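Local coordinates for protein EF-P arginine 32 rhamnosyl-transferase (Pseudomonas putida KT2440, PDB 5NV8) that is a glycosyltransferase of the EarP family, built as two Rossmann-like halves of the GT-B type, and holds 2'-deoxy-thymidine-beta-L-rhamnose in a pocket, at residues L190-V195 and H226-Q231; P196-I201 and D222-L227; I201-Y206 and G232-G237; N208-N213 and N342-M347. All blocks are in the same frame, centred on the assembly; numbering follows the deposited sequence.

Contacts 1 to 3 follow the two neighbouring central strands 199-203 and 225-230 of one Rossmann-like sheet, and contact 4 leans on the helix that joins them. Contacts 1 and 2 share H226 and L227, with centres about 11 Å apart; contacts 2 and 3 share I201, with centres about 17 Å apart. Contact 3 carries F204 and Y206 of the ligand pocket, and the strand of contact 1 runs on to P230, which also touches the ligand. Moving back along the sheet, the side chain of L227 in contact 2 lies about 12 Å from the ligand. Contact 4, its centre about 13 Å from that of contact 3, meets it through L211, which packs on L203 and V234.

Contact 1 (L190-V195 and H226-Q231); sequences LGVDLV and HLLVPQ
V195 N donates to H226 ND1 across 3.3 Å, and the donor lies only 6° out of the imidazole plane, so the N-H meets the nitrogen at the ring edge. On the same rim D193 O comes within 3.2 Å of H226 CE1, so two backbone atoms line this edge. V195 adds a methyl, its CG2 lying 3.4 Å from H226 ND1, while L194 approaches through CD2 at 3.9 Å from H226 ND1. CG of H226 stands anti to the backbone N (chi1 -161°), and the ring carried on it meets the loop.

The chain 190-195 leads from helix 180-189 into strand 199-203 of a Rossmann-like sheet, and here it runs over the sheet face that carries H226 and L228 of strand 225-230. Further along that strand the contact turns apolar, V192 CG2 resting 3.9 Å from L228 CD2. V192 also reaches back to the ring, its CG1 4.0 Å from H226 CE1. Valine suits this position, since CG2 meets the leucine, while CG1 lies between leucine and histidine.

The next shell fixes the ring. Q261 of strand 258-263 bonds H226 NE2 through its OE1, a pattern consistent with a neutral imidazole protonated on NE2 and accepting at ND1. The same amide makes a weak bond from NE2 to the carbonyl O of G191, a residue whose positive phi of 71° comes easily without a side chain.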
loop_
_atom_site.group_PDB
_atom_site.type_symbol
_atom_site.label_atom_id
_atom_site.label_comp_id
_atom_site.label_asym_id
_atom_site.label_seq_id
_atom_site.Cartn_x
_atom_site.Cartn_y
_atom_site.Cartn_z
ATOM N N LEU A 190 -8.277 -13.851 -11.242
ATOM C CA LEU A 190 -7.804 -12.639 -11.897
ATOM C C LEU A 190 -7.119 -12.919 -13.228
ATOM O O LEU A 190 -6.480 -12.020 -13.784
ATOM C CB LEU A 190 -6.855 -11.875 -10.970
ATOM C CG LEU A 190 -7.462 -10.742 -10.136
ATOM C CD1 LEU A 190 -8.670 -11.224 -9.340
ATOM C CD2 LEU A 190 -6.417 -10.134 -9.213
ATOM N N GLY A 191 -7.240 -14.135 -13.752
ATOM C CA GLY A 191 -6.604 -14.481 -15.011
ATOM C C GLY A 191 -5.097 -14.597 -14.929
ATOM O O GLY A 191 -4.399 -14.229 -15.883
ATOM N N VAL A 192 -4.578 -15.102 -13.812
ATOM C CA VAL A 192 -3.143 -15.212 -13.575
ATOM C C VAL A 192 -2.792 -16.690 -13.471
ATOM O O VAL A 192 -3.314 -17.398 -12.602
ATOM C CB VAL A 192 -2.716 -14.463 -12.302
ATOM C CG1 VAL A 192 -1.289 -14.831 -11.919
ATOM C CG2 VAL A 192 -2.858 -12.960 -12.490
ATOM N N ASP A 193 -1.914 -17.155 -14.359
ATOM C CA ASP A 193 -1.350 -18.502 -14.287
ATOM C C ASP A 193 0.046 -18.374 -13.690
ATOM O O ASP A 193 1.004 -18.036 -14.391
ATOM C CB ASP A 193 -1.318 -19.164 -15.661
ATOM C CG ASP A 193 -1.041 -20.655 -15.584
ATOM O OD1 ASP A 193 -0.719 -21.150 -14.483
ATOM O OD2 ASP A 193 -1.141 -21.334 -16.628
ATOM N N LEU A 194 0.154 -18.647 -12.391
ATOM C CA LEU A 194 1.408 -18.465 -11.670
ATOM C C LEU A 194 2.509 -19.333 -12.268
ATOM O O LEU A 194 2.326 -20.536 -12.477
ATOM C CB LEU A 194 1.202 -18.802 -10.191
ATOM C CG LEU A 194 2.307 -18.543 -9.161
ATOM C CD1 LEU A 194 3.226 -19.754 -9.006
ATOM C CD2 LEU A 194 3.104 -17.288 -9.500
ATOM N N VAL A 195 3.652 -18.714 -12.552
ATOM C CA VAL A 195 4.818 -19.440 -13.052
ATOM C C VAL A 195 5.373 -20.279 -11.906
ATOM O O VAL A 195 5.740 -19.724 -10.861
ATOM C CB VAL A 195 5.883 -18.483 -13.613
ATOM C CG1 VAL A 195 7.075 -19.264 -14.140
ATOM C CG2 VAL A 195 5.296 -17.608 -14.707
ATOM N N HIS A 226 7.579 -13.456 -11.768
ATOM C CA HIS A 226 6.235 -13.176 -12.264
ATOM C C HIS A 226 5.792 -11.840 -11.679
ATOM O O HIS A 226 5.550 -11.736 -10.472
ATOM C CB HIS A 226 5.266 -14.295 -11.890
ATOM C CG HIS A 226 4.018 -14.316 -12.717
ATOM N ND1 HIS A 226 3.313 -15.473 -12.975
ATOM C CD2 HIS A 226 3.350 -13.322 -13.350
ATOM C CE1 HIS A 226 2.267 -15.191 -13.730
ATOM N NE2 HIS A 226 2.265 -13.891 -13.971
ATOM N N LEU A 227 5.690 -10.825 -12.533
ATOM C CA LEU A 227 5.362 -9.468 -12.116
ATOM C C LEU A 227 3.912 -9.159 -12.464
ATOM O O LEU A 227 3.499 -9.303 -13.619
ATOM C CB LEU A 227 6.298 -8.458 -12.785
ATOM C CG LEU A 227 6.155 -6.974 -12.437
ATOM C CD1 LEU A 227 6.713 -6.681 -11.059
ATOM C CD2 LEU A 227 6.845 -6.108 -13.482
ATOM N N LEU A 228 3.144 -8.738 -11.464
ATOM C CA LEU A 228 1.739 -8.385 -11.632
ATOM C C LEU A 228 1.606 -6.872 -11.561
ATOM O O LEU A 228 2.012 -6.253 -10.573
ATOM C CB LEU A 228 0.876 -9.067 -10.570
ATOM C CG LEU A 228 0.934 -10.599 -10.588
ATOM C CD1 LEU A 228 0.080 -11.205 -9.479
ATOM C CD2 LEU A 228 0.546 -11.161 -11.939
ATOM N N VAL A 229 1.037 -6.279 -12.607
ATOM C CA VAL A 229 1.014 -4.839 -12.792
ATOM C C VAL A 229 -0.433 -4.400 -13.002
ATOM O O VAL A 229 -1.007 -4.580 -14.067
ATOM C CB VAL A 229 1.894 -4.417 -13.990
ATOM C CG1 VAL A 229 1.739 -2.934 -14.266
ATOM C CG2 VAL A 229 3.350 -4.777 -13.731
ATOM N N PRO A 230 -1.057 -3.818 -11.973
ATOM C CA PRO A 230 -2.385 -3.225 -12.166
ATOM C C PRO A 230 -2.333 -2.033 -13.111
ATOM O O PRO A 230 -1.288 -1.418 -13.331
ATOM C CB PRO A 230 -2.787 -2.795 -10.748
ATOM C CG PRO A 230 -1.954 -3.654 -9.839
ATOM C CD PRO A 230 -0.653 -3.840 -10.563
ATOM N N GLN A 231 -3.496 -1.711 -13.676
ATOM C CA GLN A 231 -3.597 -0.600 -14.617
ATOM C C GLN A 231 -3.309 0.713 -13.899
ATOM O O GLN A 231 -3.967 1.042 -12.907
ATOM C CB GLN A 231 -4.984 -0.571 -15.257
#

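Contact 2 (P196-I201 and D222-L227); sequences PGALLI and DQPCHL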
loop_
_atom_site.group_PDB
_atom_site.type_symbol
_atom_site.label_atom_id
_atom_site.label_comp_id
_atom_site.label_asym_id
_atom_site.label_seq_id
_atom_site.Cartn_x
_atom_site.Cartn_y
_atom_site.Cartn_z
ATOM N N PRO A 196 5.450 -21.601 -12.050
ATOM C CA PRO A 196 5.898 -22.442 -10.931
ATOM C C PRO A 196 7.314 -22.087 -10.496
ATOM O O PRO A 196 8.213 -21.918 -11.322
ATOM C CB PRO A 196 5.820 -23.863 -11.501
ATOM C CG PRO A 196 4.881 -23.765 -12.661
ATOM C CD PRO A 196 5.088 -22.398 -13.232
ATOM N N GLY A 197 7.499 -21.968 -9.183
ATOM C CA GLY A 197 8.790 -21.629 -8.617
ATOM C C GLY A 197 9.244 -20.203 -8.830
ATOM O O GLY A 197 10.411 -19.896 -8.569
ATOM N N ALA A 198 8.365 -19.319 -9.287
ATOM C CA ALA A 198 8.729 -17.943 -9.589
ATOM C C ALA A 198 8.446 -17.023 -8.408
ATOM O O ALA A 198 7.486 -17.214 -7.658
ATOM C CB ALA A 198 7.976 -17.435 -10.819
ATOM N N LEU A 199 9.305 -16.014 -8.255
ATOM C CA LEU A 199 9.070 -14.951 -7.286
ATOM C C LEU A 199 7.961 -14.032 -7.790
ATOM O O LEU A 199 8.014 -13.551 -8.924
ATOM C CB LEU A 199 10.359 -14.156 -7.050
ATOM C CG LEU A 199 10.372 -13.168 -5.878
ATOM C CD1 LEU A 199 10.596 -13.892 -4.558
ATOM C CD2 LEU A 199 11.429 -12.087 -6.088
ATOM N N LEU A 200 6.949 -13.794 -6.954
ATOM C CA LEU A 200 5.770 -13.026 -7.345
ATOM C C LEU A 200 5.917 -11.617 -6.781
ATOM O O LEU A 200 6.079 -11.450 -5.569
ATOM C CB LEU A 200 4.489 -13.696 -6.832
ATOM C CG LEU A 200 3.136 -13.388 -7.494
ATOM C CD1 LEU A 200 3.142 -13.733 -8.985
ATOM C CD2 LEU A 200 1.960 -14.078 -6.790
ATOM N N ILE A 201 5.892 -10.616 -7.660
ATOM C CA ILE A 201 6.125 -9.219 -7.308
ATOM C C ILE A 201 4.981 -8.384 -7.862
ATOM O O ILE A 201 4.708 -8.424 -9.067
ATOM C CB ILE A 201 7.472 -8.704 -7.856
ATOM C CG1 ILE A 201 8.644 -9.510 -7.294
ATOM C CG2 ILE A 201 7.618 -7.208 -7.573
ATOM C CD1 ILE A 201 9.988 -9.076 -7.870
ATOM N N ASP A 222 18.745 -15.682 -12.764
ATOM C CA ASP A 222 18.740 -17.113 -13.037
ATOM C C ASP A 222 17.545 -17.830 -12.424
ATOM O O ASP A 222 17.465 -19.059 -12.515
ATOM C CB ASP A 222 20.042 -17.753 -12.542
ATOM C CG ASP A 222 20.270 -17.540 -11.061
ATOM O OD1 ASP A 222 19.619 -16.648 -10.481
ATOM O OD2 ASP A 222 21.106 -18.264 -10.480
ATOM N N GLN A 223 16.620 -17.097 -11.807
ATOM C CA GLN A 223 15.386 -17.649 -11.271
ATOM C C GLN A 223 14.209 -16.825 -11.771
ATOM O O GLN A 223 14.291 -15.590 -11.817
ATOM C CB GLN A 223 15.406 -17.672 -9.734
ATOM C CG GLN A 223 16.444 -18.621 -9.151
ATOM C CD GLN A 223 17.124 -18.063 -7.916
ATOM O OE1 GLN A 223 16.466 -17.679 -6.950
ATOM N NE2 GLN A 223 18.453 -18.010 -7.947
ATOM N N PRO A 224 13.108 -17.469 -12.151
ATOM C CA PRO A 224 12.026 -16.747 -12.828
ATOM C C PRO A 224 11.344 -15.740 -11.914
ATOM O O PRO A 224 11.340 -15.860 -10.688
ATOM C CB PRO A 224 11.058 -17.861 -13.239
ATOM C CG PRO A 224 11.338 -18.975 -12.288
ATOM C CD PRO A 224 12.810 -18.904 -12.001
ATOM N N CYS A 225 10.755 -14.727 -12.547
ATOM C CA CYS A 225 9.990 -13.703 -11.848
ATOM C C CYS A 225 8.655 -13.510 -12.552
ATOM O O CYS A 225 8.606 -13.417 -13.785
ATOM C CB CYS A 225 10.755 -12.376 -11.785
ATOM S SG CYS A 225 9.794 -10.980 -11.130
ATOM N N HIS A 226 7.579 -13.456 -11.768
ATOM C CA HIS A 226 6.235 -13.176 -12.264
ATOM C C HIS A 226 5.792 -11.840 -11.679
ATOM O O HIS A 226 5.550 -11.736 -10.472
ATOM C CB HIS A 226 5.266 -14.295 -11.890
ATOM C CG HIS A 226 4.018 -14.316 -12.717
ATOM N ND1 HIS A 226 3.313 -15.473 -12.975
ATOM C CD2 HIS A 226 3.350 -13.322 -13.350
ATOM C CE1 HIS A 226 2.267 -15.191 -13.730
ATOM N NE2 HIS A 226 2.265 -13.891 -13.971
ATOM N N LEU A 227 5.690 -10.825 -12.533
ATOM C CA LEU A 227 5.362 -9.468 -12.116
ATOM C C LEU A 227 3.912 -9.159 -12.464
ATOM O O LEU A 227 3.499 -9.303 -13.619
ATOM C CB LEU A 227 6.298 -8.458 -12.785
ATOM C CG LEU A 227 6.155 -6.974 -12.437
ATOM C CD1 LEU A 227 6.713 -6.681 -11.059
ATOM C CD2 LEU A 227 6.845 -6.108 -13.482
HETATM O O HOH W 1 12.137 -18.055 -8.974
#
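I201 and L227 point to the same face of the sheet, and their chains cross obliquely there: I201 CG2 lies 3.6 Å from L227 CD1. The other branch of I201 runs back along the strands until its CD1 meets C225 SG at 3.8 Å. With CG1 anti to the carbonyl carbon (chi1 -60°) and CG2 anti to the backbone N, the beta-branched residue sends an arm to each neighbour, and the unbranched cysteine offers the longer arm its polarisable sulphur. On the opposite face L200 and H226 run alongside each other in the same direction, with L200 CD1 3.6 Å from H226 CB.

Between these layers the strands run parallel, their axes 20° apart. H226 bonds through both N and O, straddling L200 of strand 199-203: its N gives to L199 O at 2.9 Å and its O accepts from I201 N at 3.0 Å. Nearer the start, L199 N reaches P224 O at 3.2 Å. Proline lacks an N-H but keeps this acceptor, and its ring packs by CB on A198 CB (3.9 Å). A water donates to P224 O and G197 O, tying the strand entrances together where pairing begins.

W214, L215 and L218 of helix 211-220 pack on the face formed by I201, C225 and L227, while L194 lies on the L200 and H226 side. Strand 199-203, helix 211-220 and strand 225-230 thus form a beta-alpha-beta crossover, the repeating unit of a Rossmann-like fold.

Contact 3 (I201-Y206 and G232-G237); sequences ISLFAY and GRVVAG. With TRH (2'-deoxy-thymidine-beta-L-rhamnose), chain B.
R233 NH1 meets Y206 at the base of its side chain, 3.6 Å from Y206 CB, and its charge is paired with E207 OE2 in a salt bridge. The approach is edge on: NH1 lies near the plane of the tyrosine ring, and the ring and guanidinium planes stand 72° apart. A bend in the arginine chain, chi3 110°, turns NE aside on the way there.

In this Rossmann-like domain of the GT-B type, strand 199-203 ends at its ligand-binding edge, and the chain beyond it carries F204 and Y206 to 2'-deoxy-thymidine-beta-L-rhamnose. Y206 OH points to ligand O4P and can donate to it, but the 2.4 Å separation is too short to be trusted in detail. F204 offers a flat apolar surface instead: ligand C5A lies over one face, off centre toward the rim, 3.6 Å from F204 CD1. H302 accepts from Y206 N, and its ring also meets that of Y206, which probably limits where the phenol can lie.

The opposing segment starts with a type I turn from G232 to V235, closed by a weak bond from V235 N to G232 O. V234 then enters the buried side, where CG1 takes the crowded position (chi1 78°) and CG2, anti to the backbone N, meets L203 CD2 at 3.9 Å.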
loop_
_atom_site.group_PDB
_atom_site.type_symbol
_atom_site.label_atom_id
_atom_site.label_comp_id
_atom_site.label_asym_id
_atom_site.label_seq_id
_atom_site.Cartn_x
_atom_site.Cartn_y
_atom_site.Cartn_z
ATOM N N ILE A 201 5.892 -10.616 -7.660
ATOM C CA ILE A 201 6.125 -9.219 -7.308
ATOM C C ILE A 201 4.981 -8.384 -7.862
ATOM O O ILE A 201 4.708 -8.424 -9.067
ATOM C CB ILE A 201 7.472 -8.704 -7.856
ATOM C CG1 ILE A 201 8.644 -9.510 -7.294
ATOM C CG2 ILE A 201 7.618 -7.208 -7.573
ATOM C CD1 ILE A 201 9.988 -9.076 -7.870
ATOM N N SER A 202 4.297 -7.657 -6.989
ATOM C CA SER A 202 3.334 -6.653 -7.415
ATOM C C SER A 202 4.019 -5.293 -7.452
ATOM O O SER A 202 4.803 -4.955 -6.559
ATOM C CB SER A 202 2.108 -6.601 -6.492
ATOM O OG SER A 202 2.426 -6.093 -5.207
ATOM N N LEU A 203 3.733 -4.515 -8.491
ATOM C CA LEU A 203 4.325 -3.191 -8.637
ATOM C C LEU A 203 3.232 -2.187 -8.962
ATOM O O LEU A 203 2.513 -2.338 -9.958
ATOM C CB LEU A 203 5.415 -3.175 -9.715
ATOM C CG LEU A 203 5.703 -1.819 -10.359
ATOM C CD1 LEU A 203 6.408 -0.912 -9.361
ATOM C CD2 LEU A 203 6.564 -1.990 -11.595
ATOM N N PHE A 204 3.116 -1.163 -8.125
ATOM C CA PHE A 204 2.115 -0.112 -8.267
ATOM C C PHE A 204 2.786 1.187 -7.838
ATOM O O PHE A 204 3.025 1.397 -6.642
ATOM C CB PHE A 204 0.880 -0.419 -7.418
ATOM C CG PHE A 204 -0.047 0.747 -7.229
ATOM C CD1 PHE A 204 -0.760 1.275 -8.295
ATOM C CD2 PHE A 204 -0.221 1.304 -5.974
ATOM C CE1 PHE A 204 -1.621 2.349 -8.111
ATOM C CE2 PHE A 204 -1.078 2.372 -5.781
ATOM C CZ PHE A 204 -1.780 2.898 -6.851
ATOM N N ALA A 205 3.113 2.041 -8.803
ATOM C CA ALA A 205 3.901 3.235 -8.522
ATOM C C ALA A 205 3.578 4.303 -9.561
ATOM O O ALA A 205 2.680 4.140 -10.393
ATOM C CB ALA A 205 5.397 2.894 -8.498
ATOM N N TYR A 206 4.316 5.408 -9.500
ATOM C CA TYR A 206 4.232 6.470 -10.492
ATOM C C TYR A 206 5.231 6.174 -11.612
ATOM O O TYR A 206 5.647 5.027 -11.800
ATOM C CB TYR A 206 4.482 7.827 -9.825
ATOM C CG TYR A 206 3.719 8.041 -8.537
ATOM C CD1 TYR A 206 2.408 8.502 -8.549
ATOM C CD2 TYR A 206 4.313 7.785 -7.309
ATOM C CE1 TYR A 206 1.711 8.701 -7.372
ATOM C CE2 TYR A 206 3.626 7.977 -6.130
ATOM C CZ TYR A 206 2.328 8.437 -6.165
ATOM O OH TYR A 206 1.646 8.625 -4.987
ATOM N N GLY A 232 -2.329 1.458 -14.397
ATOM C CA GLY A 232 -1.960 2.703 -13.752
ATOM C C GLY A 232 -0.815 3.377 -14.475
ATOM O O GLY A 232 -0.470 3.022 -15.604
ATOM N N ARG A 233 -0.217 4.352 -13.791
ATOM C CA ARG A 233 0.828 5.237 -14.307
ATOM C C ARG A 233 2.158 4.527 -14.577
ATOM O O ARG A 233 3.141 5.211 -14.894
ATOM C CB ARG A 233 1.037 6.391 -13.325
ATOM C CG ARG A 233 -0.172 7.311 -13.211
ATOM C CD ARG A 233 -0.053 8.304 -12.062
ATOM N NE ARG A 233 0.132 9.669 -12.543
ATOM C CZ ARG A 233 1.301 10.299 -12.567
ATOM N NH1 ARG A 233 2.389 9.693 -12.112
ATOM N NH2 ARG A 233 1.381 11.537 -13.031
ATOM N N VAL A 234 2.236 3.203 -14.475
ATOM C CA VAL A 234 3.480 2.486 -14.711
ATOM C C VAL A 234 3.463 1.686 -16.009
ATOM O O VAL A 234 4.540 1.324 -16.508
ATOM C CB VAL A 234 3.825 1.568 -13.519
ATOM C CG1 VAL A 234 2.983 0.307 -13.557
ATOM C CG2 VAL A 234 5.314 1.232 -13.497
ATOM N N VAL A 235 2.288 1.412 -16.583
ATOM C CA VAL A 235 2.225 0.636 -17.815
ATOM C C VAL A 235 2.845 1.385 -18.989
ATOM O O VAL A 235 3.224 0.758 -19.984
ATOM C CB VAL A 235 0.767 0.244 -18.123
ATOM C CG1 VAL A 235 0.722 -0.962 -19.052
ATOM C CG2 VAL A 235 0.015 -0.046 -16.833
ATOM N N ALA A 236 2.965 2.711 -18.898
ATOM C CA ALA A 236 3.567 3.483 -19.980
ATOM C C ALA A 236 5.039 3.125 -20.151
ATOM O O ALA A 236 5.469 2.703 -21.232
ATOM C CB ALA A 236 3.400 4.980 -19.713
ATOM N N GLY A 237 5.827 3.287 -19.086
ATOM C CA GLY A 237 7.232 2.920 -19.150
ATOM C C GLY A 237 7.450 1.428 -19.277
ATOM O O GLY A 237 8.454 0.990 -19.844
HETATM O O4P TRH B . -0.456 7.612 -5.303
HETATM P P2 TRH B . -1.685 7.273 -4.542
HETATM O O3P TRH B . -2.940 6.971 -5.518
HETATM O O1 TRH B . -2.120 8.438 -3.517
HETATM C C1 TRH B . -1.316 9.635 -3.469
HETATM C C2 TRH B . -1.793 10.567 -2.345
HETATM O O2 TRH B . -3.213 10.521 -2.202
HETATM C C3 TRH B . -1.419 12.018 -2.668
HETATM O O3 TRH B . -2.384 12.571 -3.574
HETATM C C4 TRH B . -0.054 12.051 -3.324
HETATM O O4 TRH B . 0.904 11.432 -2.446
HETATM O OPP TRH B . -1.470 5.920 -3.684
HETATM P P TRH B . -2.489 5.559 -2.505
HETATM O O1P TRH B . -2.505 6.554 -1.404
HETATM O O2P TRH B . -2.097 4.088 -1.967
HETATM O "O5'" TRH B . -3.940 5.360 -3.173
HETATM C "C5'" TRH B . -4.234 4.164 -3.891
HETATM C "C4'" TRH B . -5.626 3.701 -3.496
HETATM O "O4'" TRH B . -6.103 2.860 -4.582
HETATM C "C3'" TRH B . -5.514 2.769 -2.306
HETATM O "O3'" TRH B . -6.819 2.527 -1.767
HETATM C "C2'" TRH B . -5.041 1.528 -3.027
HETATM C "C1'" TRH B . -6.182 1.529 -4.015
HETATM N N11 TRH B . -6.082 0.502 -5.074
HETATM C C21 TRH B . -7.139 -0.288 -5.298
HETATM O O21 TRH B . -8.161 -0.164 -4.625
HETATM N N31 TRH B . -7.093 -1.260 -6.294
HETATM C C41 TRH B . -5.952 -1.424 -7.071
HETATM O O41 TRH B . -5.936 -2.291 -7.943
HETATM C C51 TRH B . -4.855 -0.604 -6.846
HETATM C C5A TRH B . -3.711 -0.760 -7.619
HETATM C C61 TRH B . -4.914 0.366 -5.849
#

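Contact 4 (N208-N213 and N342-M347); sequences NPQLGN and NMDFDM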
loop_
_atom_site.group_PDB
_atom_site.type_symbol
_atom_site.label_atom_id
_atom_site.label_comp_id
_atom_site.label_asym_id
_atom_site.label_seq_id
_atom_site.Cartn_x
_atom_site.Cartn_y
_atom_site.Cartn_z
ATOM N N ASN A 208 8.772 5.948 -12.738
ATOM C CA ASN A 208 10.078 5.846 -12.113
ATOM C C ASN A 208 11.146 5.783 -13.191
ATOM O O ASN A 208 11.074 4.915 -14.075
ATOM C CB ASN A 208 10.154 4.618 -11.210
ATOM C CG ASN A 208 11.195 4.764 -10.124
ATOM O OD1 ASN A 208 12.388 4.862 -10.406
ATOM N ND2 ASN A 208 10.748 4.797 -8.874
ATOM N N PRO A 209 12.145 6.669 -13.168
ATOM C CA PRO A 209 13.185 6.639 -14.206
ATOM C C PRO A 209 14.121 5.445 -14.081
ATOM O O PRO A 209 15.097 5.339 -14.830
ATOM C CB PRO A 209 13.928 7.965 -13.991
ATOM C CG PRO A 209 13.692 8.301 -12.556
ATOM C CD PRO A 209 12.311 7.802 -12.241
ATOM N N GLN A 210 13.836 4.539 -13.143
ATOM C CA GLN A 210 14.664 3.360 -12.933
ATOM C C GLN A 210 13.910 2.057 -13.159
ATOM O O GLN A 210 14.436 0.988 -12.827
ATOM C CB GLN A 210 15.272 3.379 -11.529
ATOM C CG GLN A 210 16.540 4.197 -11.474
ATOM C CD GLN A 210 17.789 3.344 -11.490
ATOM O OE1 GLN A 210 17.719 2.116 -11.564
ATOM N NE2 GLN A 210 18.943 3.995 -11.481
ATOM N N LEU A 211 12.699 2.114 -13.717
ATOM C CA LEU A 211 11.961 0.890 -14.011
ATOM C C LEU A 211 12.730 0.004 -14.984
ATOM O O LEU A 211 12.777 -1.220 -14.816
ATOM C CB LEU A 211 10.581 1.231 -14.571
ATOM C CG LEU A 211 9.762 0.073 -15.147
ATOM C CD1 LEU A 211 8.996 -0.658 -14.051
ATOM C CD2 LEU A 211 8.814 0.575 -16.223
ATOM N N GLY A 212 13.356 0.610 -15.996
ATOM C CA GLY A 212 14.077 -0.175 -16.986
ATOM C C GLY A 212 15.229 -0.964 -16.393
ATOM O O GLY A 212 15.455 -2.120 -16.762
ATOM N N ASN A 213 15.973 -0.354 -15.467
ATOM C CA ASN A 213 17.099 -1.052 -14.854
ATOM C C ASN A 213 16.625 -2.209 -13.981
ATOM O O ASN A 213 17.288 -3.251 -13.911
ATOM C CB ASN A 213 17.948 -0.074 -14.040
ATOM C CG ASN A 213 18.704 0.914 -14.913
ATOM O OD1 ASN A 213 18.951 0.659 -16.093
ATOM N ND2 ASN A 213 19.077 2.050 -14.334
ATOM N N ASN A 342 13.739 5.916 -5.383
ATOM C CA ASN A 342 13.248 7.275 -5.213
ATOM C C ASN A 342 14.265 8.351 -5.571
ATOM O O ASN A 342 13.874 9.517 -5.704
ATOM C CB ASN A 342 12.784 7.499 -3.764
ATOM C CG ASN A 342 11.547 6.688 -3.411
ATOM O OD1 ASN A 342 10.436 7.004 -3.838
ATOM N ND2 ASN A 342 11.738 5.638 -2.621
ATOM N N MET A 343 15.549 8.006 -5.730
ATOM C CA MET A 343 16.584 8.994 -6.020
ATOM C C MET A 343 17.428 8.614 -7.233
ATOM O O MET A 343 18.519 9.168 -7.417
ATOM C CB MET A 343 17.480 9.214 -4.795
ATOM C CG MET A 343 16.718 9.276 -3.474
ATOM S SD MET A 343 17.766 9.221 -2.007
ATOM C CE MET A 343 19.096 10.317 -2.489
ATOM N N ASP A 344 16.951 7.675 -8.056
ATOM C CA ASP A 344 17.549 7.358 -9.356
ATOM C C ASP A 344 18.933 6.720 -9.220
ATOM O O ASP A 344 19.861 7.064 -9.953
ATOM C CB ASP A 344 17.611 8.601 -10.252
ATOM C CG ASP A 344 17.669 8.258 -11.727
ATOM O OD1 ASP A 344 17.590 7.061 -12.064
ATOM O OD2 ASP A 344 17.791 9.186 -12.553
ATOM N N PHE A 345 19.075 5.782 -8.287
ATOM C CA PHE A 345 20.268 4.953 -8.186
ATOM C C PHE A 345 19.960 3.559 -8.723
ATOM O O PHE A 345 18.804 3.127 -8.733
ATOM C CB PHE A 345 20.767 4.878 -6.741
ATOM C CG PHE A 345 20.945 6.222 -6.093
ATOM C CD1 PHE A 345 21.434 7.296 -6.819
ATOM C CD2 PHE A 345 20.622 6.415 -4.760
ATOM C CE1 PHE A 345 21.597 8.536 -6.229
ATOM C CE2 PHE A 345 20.782 7.651 -4.165
ATOM C CZ PHE A 345 21.271 8.713 -4.901
ATOM N N ASP A 346 21.004 2.864 -9.184
ATOM C CA ASP A 346 20.835 1.660 -9.999
ATOM C C ASP A 346 19.943 0.634 -9.318
ATOM O O ASP A 346 20.263 0.132 -8.236
ATOM C CB ASP A 346 22.199 1.041 -10.322
ATOM C CG ASP A 346 22.088 -0.192 -11.222
ATOM O OD1 ASP A 346 21.045 -0.376 -11.887
ATOM O OD2 ASP A 346 23.057 -0.976 -11.279
ATOM N N MET A 347 18.823 0.318 -9.974
ATOM C CA MET A 347 17.875 -0.651 -9.440
ATOM C C MET A 347 18.387 -2.083 -9.541
ATOM O O MET A 347 17.878 -2.957 -8.835
ATOM C CB MET A 347 16.534 -0.523 -10.164
ATOM C CG MET A 347 15.482 0.282 -9.421
ATOM S SD MET A 347 14.743 -0.610 -8.036
ATOM C CE MET A 347 15.646 0.067 -6.649
#
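Q210 reaches across to D344, F345 and M347, and every part of its side chain finds a neighbour. Q210 CB begins against M347, 3.8 Å from M347 CG. Q210 CG comes next, 3.1 Å from D344 OD1. There the chain bends, chi2 of -101° carrying CD toward the backbone of 345-347, and F345 O sits 2.9 Å from Q210 CD, a close approach that is not a hydrogen bond, since its angle to NE2 is poor. At the tip Q210 OE1 is held twice: M347 N donates at 2.6 Å and N213 ND2 at 3.1 Å, from opposite faces of the amide plane, each well out of it. Q210 NE2 makes a weak bond to D344 OD1 at 3.4 Å, the amide and carboxylate planes being 87° apart. Glutamine suits the place because one tip both accepts and donates, on an arm long enough to bridge the gap.

The base of this arm is fixed by an Asx turn, in which N208 OD1 takes Q210 N on a lone pair at 3.1 Å. P209 places its ring by D344, CG to CG 4.1 Å, and D344 leaves the helical path with positive phi.

Q210 is the N-cap residue of helix 211-220, while D346 caps helix 347-355 with OD1 on G348 N. The contact therefore sets the start of the crossover helix beside the bend that joins helix 328-343 to helix 347-355, with N208 ND2 bonding W341 O of the former and M347 packing on L337, A340 and W341.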